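Local coordinates for protein N2b-titin isoform (Homo sapiens, PDB 1YA5) that forms the N-terminal pair of immunoglobulin domains of the giant muscle protein titin, which binds telethonin and so probably helps to anchor titin at the Z-disc, at residues A5-Q10 and H28-P33; V16-S21 and K98-P103; T22-A27 and K64-A69; Q108-M113 and S187-L192; R122-V127 and L158-I163. All coordinates share one frame; numbering follows the deposited sequence.

How the interactions relate
The five contacts are spread over two immunoglobulin I-set domains strung end to end. In the first domain, interactions 1 and 3 share strand 23-32, which pairs with 4-8 near one end and with 62-67 near the other, their centres 20 Å apart. Interaction 3 is nested within the loop closed by interaction 2, where strand 15-18 meets the end of 87-98 and the chain sets off toward the second domain. There interaction 5 is nested inside interaction 4, the centres 10 Å apart. The centres of interactions 1 and 4 lie 66 Å apart, yet both touch telethonin, as does interaction 2, so this partner contacts the tandem along its length.

Interaction 1: residues A5-Q10 and H28-P33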
# COMPACT_ATOMS: atom_id res chain seq x y z
N ALA A 5 -17.96 28.70 -12.21
CA ALA A 5 -16.59 28.33 -12.50
C ALA A 5 -16.37 26.83 -12.32
O ALA A 5 -17.08 26.16 -11.57
CB ALA A 5 -15.63 29.12 -11.64
N PRO A 6 -15.36 26.31 -13.02
CA PRO A 6 -15.05 24.90 -12.92
C PRO A 6 -14.56 24.59 -11.52
O PRO A 6 -13.74 25.33 -10.98
CB PRO A 6 -13.90 24.73 -13.91
CG PRO A 6 -13.97 25.90 -14.79
CD PRO A 6 -14.44 27.00 -13.93
N THR A 7 -15.03 23.51 -10.94
CA THR A 7 -14.49 23.12 -9.67
C THR A 7 -14.44 21.61 -9.49
O THR A 7 -15.39 20.91 -9.84
CB THR A 7 -15.25 23.79 -8.54
OG1 THR A 7 -14.65 23.39 -7.31
CG2 THR A 7 -16.74 23.36 -8.53
N PHE A 8 -13.34 21.09 -8.98
CA PHE A 8 -13.31 19.65 -8.77
C PHE A 8 -14.18 19.27 -7.57
O PHE A 8 -13.85 19.58 -6.44
CB PHE A 8 -11.89 19.11 -8.64
CG PHE A 8 -11.01 19.39 -9.85
CD1 PHE A 8 -10.17 20.49 -9.87
CD2 PHE A 8 -11.04 18.56 -10.96
CE1 PHE A 8 -9.35 20.76 -10.98
CE2 PHE A 8 -10.22 18.83 -12.06
CZ PHE A 8 -9.38 19.93 -12.07
N THR A 9 -15.30 18.61 -7.82
CA THR A 9 -16.05 18.04 -6.73
C THR A 9 -15.37 16.79 -6.20
O THR A 9 -15.42 16.49 -5.02
CB THR A 9 -17.52 17.79 -7.11
OG1 THR A 9 -17.58 16.83 -8.16
CG2 THR A 9 -18.11 19.07 -7.64
N GLN A 10 -14.69 16.07 -7.07
CA GLN A 10 -13.70 15.12 -6.58
C GLN A 10 -12.43 15.16 -7.39
O GLN A 10 -12.42 14.80 -8.56
CB GLN A 10 -14.26 13.72 -6.57
CG GLN A 10 -13.23 12.71 -6.99
CD GLN A 10 -13.45 11.38 -6.31
OE1 GLN A 10 -12.90 10.37 -6.74
NE2 GLN A 10 -14.25 11.38 -5.25
N HIS A 28 -14.09 14.34 -10.93
CA HIS A 28 -15.38 14.94 -11.20
C HIS A 28 -15.27 16.46 -11.14
O HIS A 28 -14.73 17.01 -10.18
CB HIS A 28 -16.42 14.42 -10.22
CG HIS A 28 -17.80 14.34 -10.80
ND1 HIS A 28 -18.33 13.17 -11.32
CD2 HIS A 28 -18.76 15.28 -10.95
CE1 HIS A 28 -19.56 13.40 -11.75
NE2 HIS A 28 -19.85 14.67 -11.53
N ILE A 29 -15.75 17.12 -12.19
CA ILE A 29 -15.66 18.56 -12.34
C ILE A 29 -17.05 19.09 -12.60
O ILE A 29 -17.83 18.47 -13.32
CB ILE A 29 -14.87 18.90 -13.59
CG1 ILE A 29 -13.48 18.27 -13.52
CG2 ILE A 29 -14.78 20.38 -13.76
CD1 ILE A 29 -12.76 18.27 -14.85
N SER A 30 -17.39 20.23 -12.02
CA SER A 30 -18.65 20.86 -12.38
C SER A 30 -18.38 22.29 -12.79
O SER A 30 -17.32 22.83 -12.49
CB SER A 30 -19.64 20.80 -11.23
OG SER A 30 -19.03 21.26 -10.05
N GLY A 31 -19.32 22.89 -13.51
CA GLY A 31 -19.22 24.29 -13.84
C GLY A 31 -19.93 24.62 -15.12
O GLY A 31 -20.13 23.75 -15.96
N PHE A 32 -20.30 25.88 -15.29
CA PHE A 32 -21.16 26.28 -16.37
C PHE A 32 -20.64 27.55 -17.02
O PHE A 32 -20.34 28.53 -16.34
CB PHE A 32 -22.58 26.49 -15.85
CG PHE A 32 -23.65 26.24 -16.88
CD1 PHE A 32 -24.22 24.98 -17.01
CD2 PHE A 32 -24.11 27.26 -17.69
CE1 PHE A 32 -25.22 24.73 -17.95
CE2 PHE A 32 -25.11 27.04 -18.63
CZ PHE A 32 -25.67 25.77 -18.76
N PRO A 33 -20.50 27.53 -18.35
CA PRO A 33 -20.76 26.36 -19.18
C PRO A 33 -19.79 25.21 -18.87
O PRO A 33 -18.70 25.45 -18.36
CB PRO A 33 -20.50 26.88 -20.60
CG PRO A 33 -20.52 28.37 -20.51
CD PRO A 33 -20.05 28.69 -19.13
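Thr7 and Ser30 are joined by two backbone hydrogen bonds, Thr7 N to Ser30 O at 2.8 Å and Ser30 N to Thr7 O at 3.0 Å. They tie strand 4-8, at one edge of the sheet, to strand 23-32 in the antiparallel four-stranded sheet of an immunoglobulin I-set domain, the A and B strands of the fold. Just beyond, the pairing slips by one residue: Thr9 and Gln10 both face His28, a classic beta bulge. His28 O takes Gln10 N at 3.2 Å and also a weak, strongly bent bond from Thr9 N (122° at the hydrogen), while His28 N reaches Gln10 O at 2.9 Å.

The bulge brings the Thr9 side chain across His28. With OG1 set between the backbone N and the carbonyl carbon (chi1 63°), that oxygen lies against CB and CD2 of the histidine, and the methyl CG2 swings over Ser30 OG at 3.4 Å. Ser30 OG thus meets two methyls, because Thr7 CG2 approaches it as well. The hydroxyl of Thr7 is engaged by Glu12 of the telethonin chain, which also binds Phe8 N.

On the other face of the sheet Phe8 and Ile29 run side by side into the domain core, where both rest on Leu80. Their contact is Phe8 CD2 on Ile29 CG1, 3.5 Å apart. At the far end the strands close up around Gly31, whose lack of a side chain suits the narrow gap, and Pro6 CA makes a C-H...O contact of 3.1 Å with Ser30 O.

Interaction 2: residues V16-S21 and K98-P103; sequences VVLEGS and KAETAP. With SO4 (sulfate ion), chain D.
Leu18 and Lys98 form a parallel beta bridge where strand 15-18 runs beside the end of strand 87-98, at the margin of the mixed sheet. Two backbone bonds make it: Lys98 N gives to Val17 O at 2.8 Å, and Glu19 N gives to Lys98 O at 2.6 Å, the second almost straight at 170°.

The side chain of Leu18 fans out over the departing chain. Its CD2 lies 3.8 Å from Lys98 CB and as close to Ala99 O, while CD1 touches Glu100 CD at 3.8 Å, the two side chains crossing at about a right angle. In the I-set fold this is the A'-G pairing, made here just where the chain leaves the first sandwich for strand 102-106 of the second. Strand 15-18 ends in a type II turn from Leu18 to Ser21, closed by Ser21 N on Leu18 O, with Gly20 taking the positive phi of 91°. The carboxylate of Glu19 is held by Lys72 N.

A sulfate ion, probably from the crystallisation liquor, sits beside Lys98 and Ala99, and Ala99 N donates to its O2 at 2.7 Å. Lys98 NZ makes a weak bond to Gln58 of the telethonin chain. Leu74 of the telethonin chain packs on both Leu18 and Lys98.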
# COMPACT_ATOMS: atom_id res chain seq x y z
N VAL A 16 -0.72 3.96 -7.98
CA VAL A 16 0.43 3.08 -7.98
C VAL A 16 -0.03 1.83 -8.69
O VAL A 16 -1.00 1.20 -8.28
CB VAL A 16 0.83 2.72 -6.56
CG1 VAL A 16 1.29 1.28 -6.50
CG2 VAL A 16 1.93 3.65 -6.07
N VAL A 17 0.67 1.48 -9.76
CA VAL A 17 0.27 0.34 -10.55
C VAL A 17 1.45 -0.56 -10.87
O VAL A 17 2.59 -0.10 -10.91
CB VAL A 17 -0.36 0.82 -11.85
CG1 VAL A 17 0.73 1.22 -12.83
CG2 VAL A 17 -1.29 -0.24 -12.43
N LEU A 18 1.18 -1.83 -11.09
CA LEU A 18 2.20 -2.75 -11.55
C LEU A 18 2.38 -2.71 -13.08
O LEU A 18 1.42 -2.70 -13.85
CB LEU A 18 1.89 -4.17 -11.07
CG LEU A 18 2.05 -4.44 -9.57
CD1 LEU A 18 1.67 -5.86 -9.33
CD2 LEU A 18 3.47 -4.18 -9.03
N GLU A 19 3.65 -2.71 -13.50
CA GLU A 19 4.00 -2.69 -14.92
C GLU A 19 3.15 -3.67 -15.74
O GLU A 19 3.01 -4.82 -15.37
CB GLU A 19 5.48 -3.01 -15.11
CG GLU A 19 5.95 -2.87 -16.54
CD GLU A 19 7.37 -2.31 -16.63
OE1 GLU A 19 8.21 -2.70 -15.77
OE2 GLU A 19 7.63 -1.48 -17.55
N GLY A 20 2.60 -3.20 -16.84
CA GLY A 20 1.77 -4.03 -17.68
C GLY A 20 0.30 -3.98 -17.31
O GLY A 20 -0.52 -4.57 -17.99
N SER A 21 -0.02 -3.24 -16.25
CA SER A 21 -1.40 -3.07 -15.79
C SER A 21 -2.09 -1.79 -16.29
O SER A 21 -1.43 -0.87 -16.77
CB SER A 21 -1.46 -3.12 -14.26
OG SER A 21 -1.47 -4.46 -13.78
N LYS A 98 5.37 0.22 -11.04
CA LYS A 98 6.19 -0.67 -10.25
C LYS A 98 6.40 -1.99 -10.99
O LYS A 98 5.52 -2.45 -11.73
CB LYS A 98 5.46 -0.93 -8.93
CG LYS A 98 5.85 0.03 -7.83
CD LYS A 98 7.21 -0.40 -7.31
CE LYS A 98 8.08 0.79 -6.98
NZ LYS A 98 8.96 0.33 -5.88
N ALA A 99 7.56 -2.59 -10.76
CA ALA A 99 7.90 -3.87 -11.38
C ALA A 99 7.23 -5.00 -10.65
O ALA A 99 7.14 -4.97 -9.41
CB ALA A 99 9.37 -4.06 -11.32
N GLU A 100 6.73 -5.98 -11.39
CA GLU A 100 6.23 -7.20 -10.76
C GLU A 100 7.48 -7.95 -10.37
O GLU A 100 8.33 -8.22 -11.21
CB GLU A 100 5.37 -8.07 -11.70
CG GLU A 100 3.95 -7.56 -11.92
CD GLU A 100 2.85 -8.61 -11.62
OE1 GLU A 100 1.85 -8.71 -12.41
OE2 GLU A 100 2.99 -9.33 -10.60
N THR A 101 7.59 -8.24 -9.08
CA THR A 101 8.67 -9.05 -8.57
C THR A 101 7.99 -10.24 -7.96
O THR A 101 6.76 -10.26 -7.85
CB THR A 101 9.49 -8.31 -7.51
OG1 THR A 101 8.61 -7.72 -6.56
CG2 THR A 101 10.25 -7.16 -8.13
N ALA A 102 8.78 -11.24 -7.61
CA ALA A 102 8.32 -12.39 -6.86
C ALA A 102 9.56 -12.98 -6.23
O ALA A 102 10.58 -13.18 -6.91
CB ALA A 102 7.66 -13.41 -7.76
N PRO A 103 9.51 -13.21 -4.92
CA PRO A 103 10.62 -13.84 -4.21
C PRO A 103 10.85 -15.28 -4.68
O PRO A 103 9.91 -15.92 -5.15
CB PRO A 103 10.17 -13.80 -2.75
CG PRO A 103 8.70 -13.74 -2.84
CD PRO A 103 8.42 -12.85 -4.01
S SO4 D . 10.62 -0.96 -9.21
O1 SO4 D . 10.24 0.15 -8.36
O2 SO4 D . 9.73 -1.08 -10.36
O3 SO4 D . 11.97 -0.70 -9.68
O4 SO4 D . 10.59 -2.20 -8.46

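Interaction 3: residues T22-A27 and K64-A69; sequences TATFEA and KLTIPA
The ring of Phe25 meets Leu65 at its edge: Leu65 CD2 lies near the ring plane, 4.4 Å from Phe25 CD1. Both side chains descend into the core, but by different routes. Phe25 CG is anti to the carbonyl carbon (chi1 -87°), which carries the ring away from the neighbouring strand to stack with Tyr78, while Leu65 CG is anti to the backbone N. Trp39 touches both residues from the opposing sheet. Nearer the backbone, the two CB atoms come within 4.3 Å of each other.

Phe25 and Leu65 also exchange two nearly straight backbone bonds, Phe25 N to Leu65 O and Leu65 N to Phe25 O, each 2.6 Å. Strands 23-32 and 62-67 are the B and E strands of the immunoglobulin sandwich, central in its four-stranded sheet; residues 23-27 and 64-67 run antiparallel at 176°. The next hydrogen-bonded pair is Ala23 with Ile67, where Ile67 N lies 2.8 Å from Ala23 O and Ala23 CB approaches Ile67 CD1; Leu95 of the facing sheet packs on both.

The outer face carries Thr24, Thr66, Glu26 and Lys64. The two threonines lie side by side, with Thr24 OG1 3.8 Å from Thr66 CG2. Glu26 and Lys64 touch through aliphatic carbon, CB on CG, and their charged ends stay apart. Past the end of the strands, Thr22 OG1 donates to Pro68 O at 3.0 Å.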
# COMPACT_ATOMS: atom_id res chain seq x y z
N THR A 22 -3.42 -1.76 -16.18
CA THR A 22 -4.19 -0.54 -16.46
C THR A 22 -4.10 0.50 -15.35
O THR A 22 -4.33 0.19 -14.19
CB THR A 22 -5.69 -0.82 -16.66
OG1 THR A 22 -5.91 -1.61 -17.84
CG2 THR A 22 -6.40 0.49 -16.84
N ALA A 23 -3.82 1.75 -15.73
CA ALA A 23 -3.82 2.87 -14.81
C ALA A 23 -4.97 3.78 -15.14
O ALA A 23 -5.14 4.17 -16.29
CB ALA A 23 -2.52 3.62 -14.91
N THR A 24 -5.78 4.11 -14.15
CA THR A 24 -6.94 4.95 -14.34
C THR A 24 -6.85 6.20 -13.48
O THR A 24 -6.74 6.13 -12.27
CB THR A 24 -8.20 4.19 -13.98
OG1 THR A 24 -8.18 2.90 -14.61
CG2 THR A 24 -9.45 4.95 -14.46
N PHE A 25 -6.90 7.35 -14.13
CA PHE A 25 -7.00 8.61 -13.42
C PHE A 25 -8.37 9.11 -13.72
O PHE A 25 -8.74 9.23 -14.88
CB PHE A 25 -5.99 9.59 -13.98
CG PHE A 25 -4.65 9.50 -13.35
CD1 PHE A 25 -3.56 9.06 -14.07
CD2 PHE A 25 -4.46 9.88 -12.04
CE1 PHE A 25 -2.31 9.01 -13.50
CE2 PHE A 25 -3.19 9.83 -11.46
CZ PHE A 25 -2.12 9.40 -12.19
N GLU A 26 -9.16 9.38 -12.70
CA GLU A 26 -10.44 10.00 -12.95
C GLU A 26 -10.77 11.10 -11.94
O GLU A 26 -10.16 11.16 -10.87
CB GLU A 26 -11.54 8.95 -13.05
CG GLU A 26 -12.17 8.66 -11.72
CD GLU A 26 -12.76 7.26 -11.63
OE1 GLU A 26 -13.04 6.66 -12.70
OE2 GLU A 26 -12.95 6.79 -10.48
N ALA A 27 -11.68 11.99 -12.32
CA ALA A 27 -12.05 13.16 -11.52
C ALA A 27 -13.47 13.61 -11.85
O ALA A 27 -13.99 13.30 -12.93
CB ALA A 27 -11.09 14.31 -11.77
N LYS A 64 -11.53 11.33 -17.08
CA LYS A 64 -11.04 10.00 -16.94
C LYS A 64 -9.95 9.84 -17.96
O LYS A 64 -10.13 10.18 -19.13
CB LYS A 64 -12.17 9.02 -17.21
CG LYS A 64 -11.96 7.59 -16.74
CD LYS A 64 -13.07 6.75 -17.36
CE LYS A 64 -13.18 5.38 -16.75
NZ LYS A 64 -14.43 4.72 -17.22
N LEU A 65 -8.83 9.35 -17.50
CA LEU A 65 -7.74 9.03 -18.36
C LEU A 65 -7.31 7.64 -17.92
O LEU A 65 -7.08 7.40 -16.74
CB LEU A 65 -6.63 10.05 -18.17
CG LEU A 65 -5.36 9.84 -18.98
CD1 LEU A 65 -4.58 11.13 -19.10
CD2 LEU A 65 -4.53 8.77 -18.33
N THR A 66 -7.24 6.71 -18.88
CA THR A 66 -6.79 5.33 -18.64
C THR A 66 -5.64 4.94 -19.56
O THR A 66 -5.75 5.04 -20.78
CB THR A 66 -7.90 4.31 -18.94
OG1 THR A 66 -9.15 4.77 -18.41
CG2 THR A 66 -7.56 2.97 -18.32
N ILE A 67 -4.53 4.50 -18.97
CA ILE A 67 -3.47 3.86 -19.72
C ILE A 67 -3.62 2.34 -19.70
O ILE A 67 -3.46 1.72 -18.65
CB ILE A 67 -2.09 4.27 -19.21
CG1 ILE A 67 -1.91 5.78 -19.31
CG2 ILE A 67 -0.99 3.54 -19.98
CD1 ILE A 67 -1.44 6.43 -18.03
N PRO A 68 -3.95 1.75 -20.85
CA PRO A 68 -4.12 0.30 -20.96
C PRO A 68 -3.04 -0.59 -20.34
O PRO A 68 -3.37 -1.45 -19.51
CB PRO A 68 -4.24 0.08 -22.45
CG PRO A 68 -4.93 1.34 -22.91
CD PRO A 68 -4.26 2.43 -22.12
N ALA A 69 -1.77 -0.41 -20.70
CA ALA A 69 -0.74 -1.31 -20.17
C ALA A 69 0.49 -0.53 -19.76
O ALA A 69 1.47 -0.46 -20.49
CB ALA A 69 -0.40 -2.41 -21.19

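Interaction 4: residues Q108-M113 and S187-L192; sequences QRLQSM and STAELL
Met113 lays its CG against Leu191 CD1 at a tight 3.4 Å, with the sulfur farther off. The first torsion of Met113 (chi1 82°) sets CG between the backbone N and the carbonyl carbon, and Leu191, with CG anti to its own backbone N, bends its CD1 branch back toward it. Beneath them the backbones form a parallel bridge: Met113 N donates to Glu190 O and Leu192 N to Met113 O, both at 3.0 Å. This is the start of the A'-G pairing of the second I-set domain, where the chain after strand 102-106 crosses to the other sheet and takes its place beside strand 183-193.

Before the bridge the two segments are joined by side chains. Ser112 OG is modelled 2.5 Å from Glu190 N, a bond so short that its exact length is doubtful. Ala189 CB fits against the peptide between Gln111 and Ser112, 3.5 Å from Gln111 C, and also meets Leu110 CB at 3.9 Å. Ser187 OG receives a weak bond from Leu110 N at 3.2 Å.

Telethonin takes part along this edge: Glu42 of its chain forms a salt bridge with Arg109, Glu49 accepts from Ser112 N, and one of its strands pairs antiparallel with Ser187 and Thr188, continuing the sheet. On the inner side, Leu110 sits between the two sheets of the sandwich, against Leu123 and Val125 of strand 121-130 and against Tyr174 and Val176 of strand 172-180.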
# COMPACT_ATOMS: atom_id res chain seq x y z
N GLN A 108 10.01 -27.33 -6.63
CA GLN A 108 10.49 -28.64 -6.28
C GLN A 108 11.69 -28.45 -5.36
O GLN A 108 12.68 -27.85 -5.75
CB GLN A 108 10.90 -29.40 -7.55
CG GLN A 108 11.64 -30.73 -7.36
CD GLN A 108 11.69 -31.58 -8.63
OE1 GLN A 108 12.75 -31.76 -9.23
NE2 GLN A 108 10.53 -32.11 -9.05
N ARG A 109 11.61 -28.97 -4.15
CA ARG A 109 12.74 -28.88 -3.26
C ARG A 109 13.59 -30.14 -3.39
O ARG A 109 13.09 -31.20 -3.77
CB ARG A 109 12.27 -28.63 -1.82
CG ARG A 109 10.76 -28.44 -1.73
CD ARG A 109 10.36 -27.19 -0.97
NE ARG A 109 10.06 -27.49 0.42
CZ ARG A 109 9.14 -26.87 1.15
NH1 ARG A 109 8.39 -25.92 0.63
NH2 ARG A 109 8.97 -27.22 2.41
N LEU A 110 14.89 -29.98 -3.12
CA LEU A 110 15.86 -31.07 -3.12
C LEU A 110 15.30 -32.21 -2.29
O LEU A 110 14.63 -31.97 -1.30
CB LEU A 110 17.13 -30.57 -2.45
CG LEU A 110 18.52 -30.87 -3.00
CD1 LEU A 110 18.60 -30.51 -4.46
CD2 LEU A 110 19.54 -30.03 -2.23
N GLN A 111 15.57 -33.45 -2.68
CA GLN A 111 15.11 -34.58 -1.89
C GLN A 111 16.27 -35.45 -1.43
O GLN A 111 17.30 -35.55 -2.10
CB GLN A 111 14.05 -35.39 -2.64
CG GLN A 111 12.75 -34.61 -2.81
CD GLN A 111 11.63 -35.45 -3.42
OE1 GLN A 111 11.84 -36.16 -4.41
NE2 GLN A 111 10.44 -35.36 -2.83
N SER A 112 16.09 -36.04 -0.26
CA SER A 112 17.11 -36.87 0.34
C SER A 112 17.11 -38.26 -0.27
O SER A 112 16.06 -38.83 -0.56
CB SER A 112 16.90 -36.95 1.85
OG SER A 112 17.98 -36.34 2.52
N MET A 113 18.31 -38.80 -0.48
CA MET A 113 18.43 -40.12 -1.08
C MET A 113 19.70 -40.85 -0.66
O MET A 113 20.71 -40.23 -0.31
CB MET A 113 18.36 -40.00 -2.60
CG MET A 113 19.67 -39.59 -3.23
SD MET A 113 19.41 -38.88 -4.86
CE MET A 113 18.50 -37.42 -4.40
N SER A 187 16.99 -24.65 -0.00
CA SER A 187 16.54 -26.02 0.26
C SER A 187 17.70 -26.99 0.53
O SER A 187 18.66 -27.04 -0.24
CB SER A 187 15.70 -26.55 -0.91
OG SER A 187 15.54 -27.95 -0.80
N THR A 188 17.59 -27.76 1.60
CA THR A 188 18.62 -28.73 1.94
C THR A 188 18.07 -30.13 2.10
O THR A 188 16.94 -30.30 2.55
CB THR A 188 19.37 -28.37 3.23
OG1 THR A 188 18.63 -28.87 4.34
CG2 THR A 188 19.46 -26.87 3.39
N ALA A 189 18.89 -31.11 1.74
CA ALA A 189 18.54 -32.54 1.82
C ALA A 189 19.80 -33.35 1.93
O ALA A 189 20.87 -32.87 1.56
CB ALA A 189 17.77 -32.97 0.59
N GLU A 190 19.69 -34.57 2.43
CA GLU A 190 20.86 -35.39 2.71
C GLU A 190 21.13 -36.42 1.60
O GLU A 190 20.21 -37.07 1.09
CB GLU A 190 20.72 -36.06 4.07
CG GLU A 190 21.92 -35.83 5.00
CD GLU A 190 21.54 -35.13 6.31
OE1 GLU A 190 21.33 -35.84 7.34
OE2 GLU A 190 21.46 -33.88 6.31
N LEU A 191 22.39 -36.53 1.21
CA LEU A 191 22.80 -37.56 0.27
C LEU A 191 23.82 -38.51 0.89
O LEU A 191 24.89 -38.09 1.36
CB LEU A 191 23.37 -36.96 -1.01
CG LEU A 191 24.00 -38.04 -1.89
CD1 LEU A 191 22.91 -38.89 -2.54
CD2 LEU A 191 24.92 -37.44 -2.93
N LEU A 192 23.48 -39.79 0.87
CA LEU A 192 24.39 -40.82 1.33
C LEU A 192 24.66 -41.79 0.20
O LEU A 192 23.76 -42.48 -0.26
CB LEU A 192 23.77 -41.54 2.52
CG LEU A 192 24.33 -42.90 2.92
CD1 LEU A 192 25.78 -42.79 3.37
CD2 LEU A 192 23.47 -43.49 4.03

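Interaction 5: residues R122-V127 and L158-I163; sequences RLQVRV and LYSLLI
Leu158 lies against Arg126 through CB and both of its methyl branches. Its CB stands 4.2 Å above the guanidinium plane, over the centre of that group. Beyond CB, the CG is anti to the backbone N (chi1 -177°), which carries CD1 onto Arg126 CG at 3.5 Å and Val125 O at 3.4 Å; the other branch, CD2, ends 4.0 Å from Arg126 NH2. The leucine thus lies along one face of a charged group whose NH1 forms a salt bridge with Asp157.

On the sheet face that carries Arg126 and Leu158, Gln124 extends toward Ser160, with NE2 modelled 2.5 Å from OG; so short a bond is doubtful in length. Farther along, Arg122 and Leu162 run side by side, CG to CD1 at 3.6 Å.

Strands 121-130 and 158-163 are the B and E strands of the second immunoglobulin domain; residues 122-127 and 158-163 run antiparallel at 168°. Val125 pairs with Tyr159 and Leu123 with Leu161, each pair exchanging two backbone bonds.

These four residues point into the sandwich. Leu123 CD1 packs between its neighbours, 3.9 Å from Leu161 CD2 and 3.8 Å from Ile163 CG1. Tyr159 meets Val125 CG2 through its CB and Val127 CB through CE1. Phe137 of the opposing sheet touches both Tyr159 and Leu161, and Tyr174 touches Leu123 and Ile163.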
# COMPACT_ATOMS: atom_id res chain seq x y z
N ARG A 122 21.56 -37.41 -9.95
CA ARG A 122 20.95 -36.11 -10.26
C ARG A 122 20.20 -35.52 -9.06
O ARG A 122 19.19 -36.07 -8.63
CB ARG A 122 19.98 -36.25 -11.44
CG ARG A 122 20.63 -36.53 -12.79
CD ARG A 122 19.76 -36.03 -13.95
NE ARG A 122 19.14 -37.11 -14.72
CZ ARG A 122 19.81 -38.06 -15.36
NH1 ARG A 122 21.13 -38.09 -15.29
NH2 ARG A 122 19.16 -39.00 -16.06
N LEU A 123 20.69 -34.40 -8.53
CA LEU A 123 19.96 -33.71 -7.47
C LEU A 123 19.30 -32.48 -8.03
O LEU A 123 19.98 -31.52 -8.38
CB LEU A 123 20.90 -33.30 -6.33
CG LEU A 123 22.04 -34.24 -5.95
CD1 LEU A 123 23.12 -33.99 -6.96
CD2 LEU A 123 22.57 -33.97 -4.55
N GLN A 124 17.98 -32.49 -8.11
CA GLN A 124 17.28 -31.41 -8.77
C GLN A 124 16.25 -30.63 -7.96
O GLN A 124 15.69 -31.11 -6.98
CB GLN A 124 16.63 -31.92 -10.03
CG GLN A 124 17.29 -33.14 -10.55
CD GLN A 124 16.63 -33.59 -11.81
OE1 GLN A 124 15.54 -34.16 -11.77
NE2 GLN A 124 17.28 -33.33 -12.95
N VAL A 125 15.99 -29.41 -8.43
CA VAL A 125 15.08 -28.50 -7.79
C VAL A 125 14.43 -27.69 -8.89
O VAL A 125 15.02 -27.53 -9.96
CB VAL A 125 15.84 -27.53 -6.90
CG1 VAL A 125 16.74 -28.29 -5.99
CG2 VAL A 125 16.65 -26.58 -7.73
N ARG A 126 13.21 -27.22 -8.65
CA ARG A 126 12.59 -26.28 -9.56
C ARG A 126 12.30 -24.99 -8.83
O ARG A 126 11.55 -24.98 -7.85
CB ARG A 126 11.29 -26.86 -10.11
CG ARG A 126 11.50 -27.97 -11.10
CD ARG A 126 10.21 -28.73 -11.35
NE ARG A 126 10.19 -29.31 -12.70
CZ ARG A 126 10.03 -28.59 -13.82
NH1 ARG A 126 9.88 -27.27 -13.76
NH2 ARG A 126 10.01 -29.20 -15.00
N VAL A 127 12.86 -23.89 -9.35
CA VAL A 127 12.85 -22.58 -8.69
C VAL A 127 12.24 -21.47 -9.54
O VAL A 127 12.56 -21.33 -10.72
CB VAL A 127 14.29 -22.17 -8.34
CG1 VAL A 127 14.31 -20.91 -7.49
CG2 VAL A 127 14.96 -23.29 -7.64
N LEU A 158 14.12 -25.66 -14.09
CA LEU A 158 14.66 -26.86 -13.48
C LEU A 158 16.18 -26.80 -13.42
O LEU A 158 16.86 -26.64 -14.43
CB LEU A 158 14.19 -28.10 -14.25
CG LEU A 158 14.54 -29.51 -13.79
CD1 LEU A 158 14.22 -29.76 -12.33
CD2 LEU A 158 13.79 -30.52 -14.67
N TYR A 159 16.71 -26.88 -12.22
CA TYR A 159 18.15 -26.92 -12.03
C TYR A 159 18.57 -28.28 -11.48
O TYR A 159 18.02 -28.76 -10.49
CB TYR A 159 18.58 -25.82 -11.06
CG TYR A 159 18.19 -24.41 -11.48
CD1 TYR A 159 16.87 -23.99 -11.42
CD2 TYR A 159 19.16 -23.50 -11.91
CE1 TYR A 159 16.50 -22.72 -11.80
CE2 TYR A 159 18.80 -22.22 -12.28
CZ TYR A 159 17.47 -21.84 -12.22
OH TYR A 159 17.11 -20.56 -12.58
N SER A 160 19.56 -28.89 -12.11
CA SER A 160 20.08 -30.17 -11.66
C SER A 160 21.56 -30.06 -11.39
O SER A 160 22.27 -29.36 -12.09
CB SER A 160 19.83 -31.23 -12.72
OG SER A 160 18.48 -31.17 -13.16
N LEU A 161 22.02 -30.75 -10.36
CA LEU A 161 23.44 -31.05 -10.28
C LEU A 161 23.59 -32.53 -10.59
O LEU A 161 22.90 -33.36 -10.01
CB LEU A 161 24.00 -30.72 -8.91
CG LEU A 161 25.38 -31.27 -8.58
CD1 LEU A 161 26.41 -30.58 -9.40
CD2 LEU A 161 25.66 -31.08 -7.10
N LEU A 162 24.47 -32.84 -11.53
CA LEU A 162 24.70 -34.22 -11.94
C LEU A 162 26.08 -34.66 -11.54
O LEU A 162 27.07 -34.24 -12.12
CB LEU A 162 24.54 -34.38 -13.45
CG LEU A 162 24.91 -35.76 -14.02
CD1 LEU A 162 24.17 -36.83 -13.29
CD2 LEU A 162 24.63 -35.84 -15.51
N ILE A 163 26.12 -35.53 -10.53
CA ILE A 163 27.33 -36.19 -10.12
C ILE A 163 27.48 -37.43 -10.96
O ILE A 163 26.76 -38.41 -10.76
CB ILE A 163 27.26 -36.64 -8.65
CG1 ILE A 163 26.40 -35.69 -7.82
CG2 ILE A 163 28.66 -36.75 -8.08
CD1 ILE A 163 26.65 -35.81 -6.32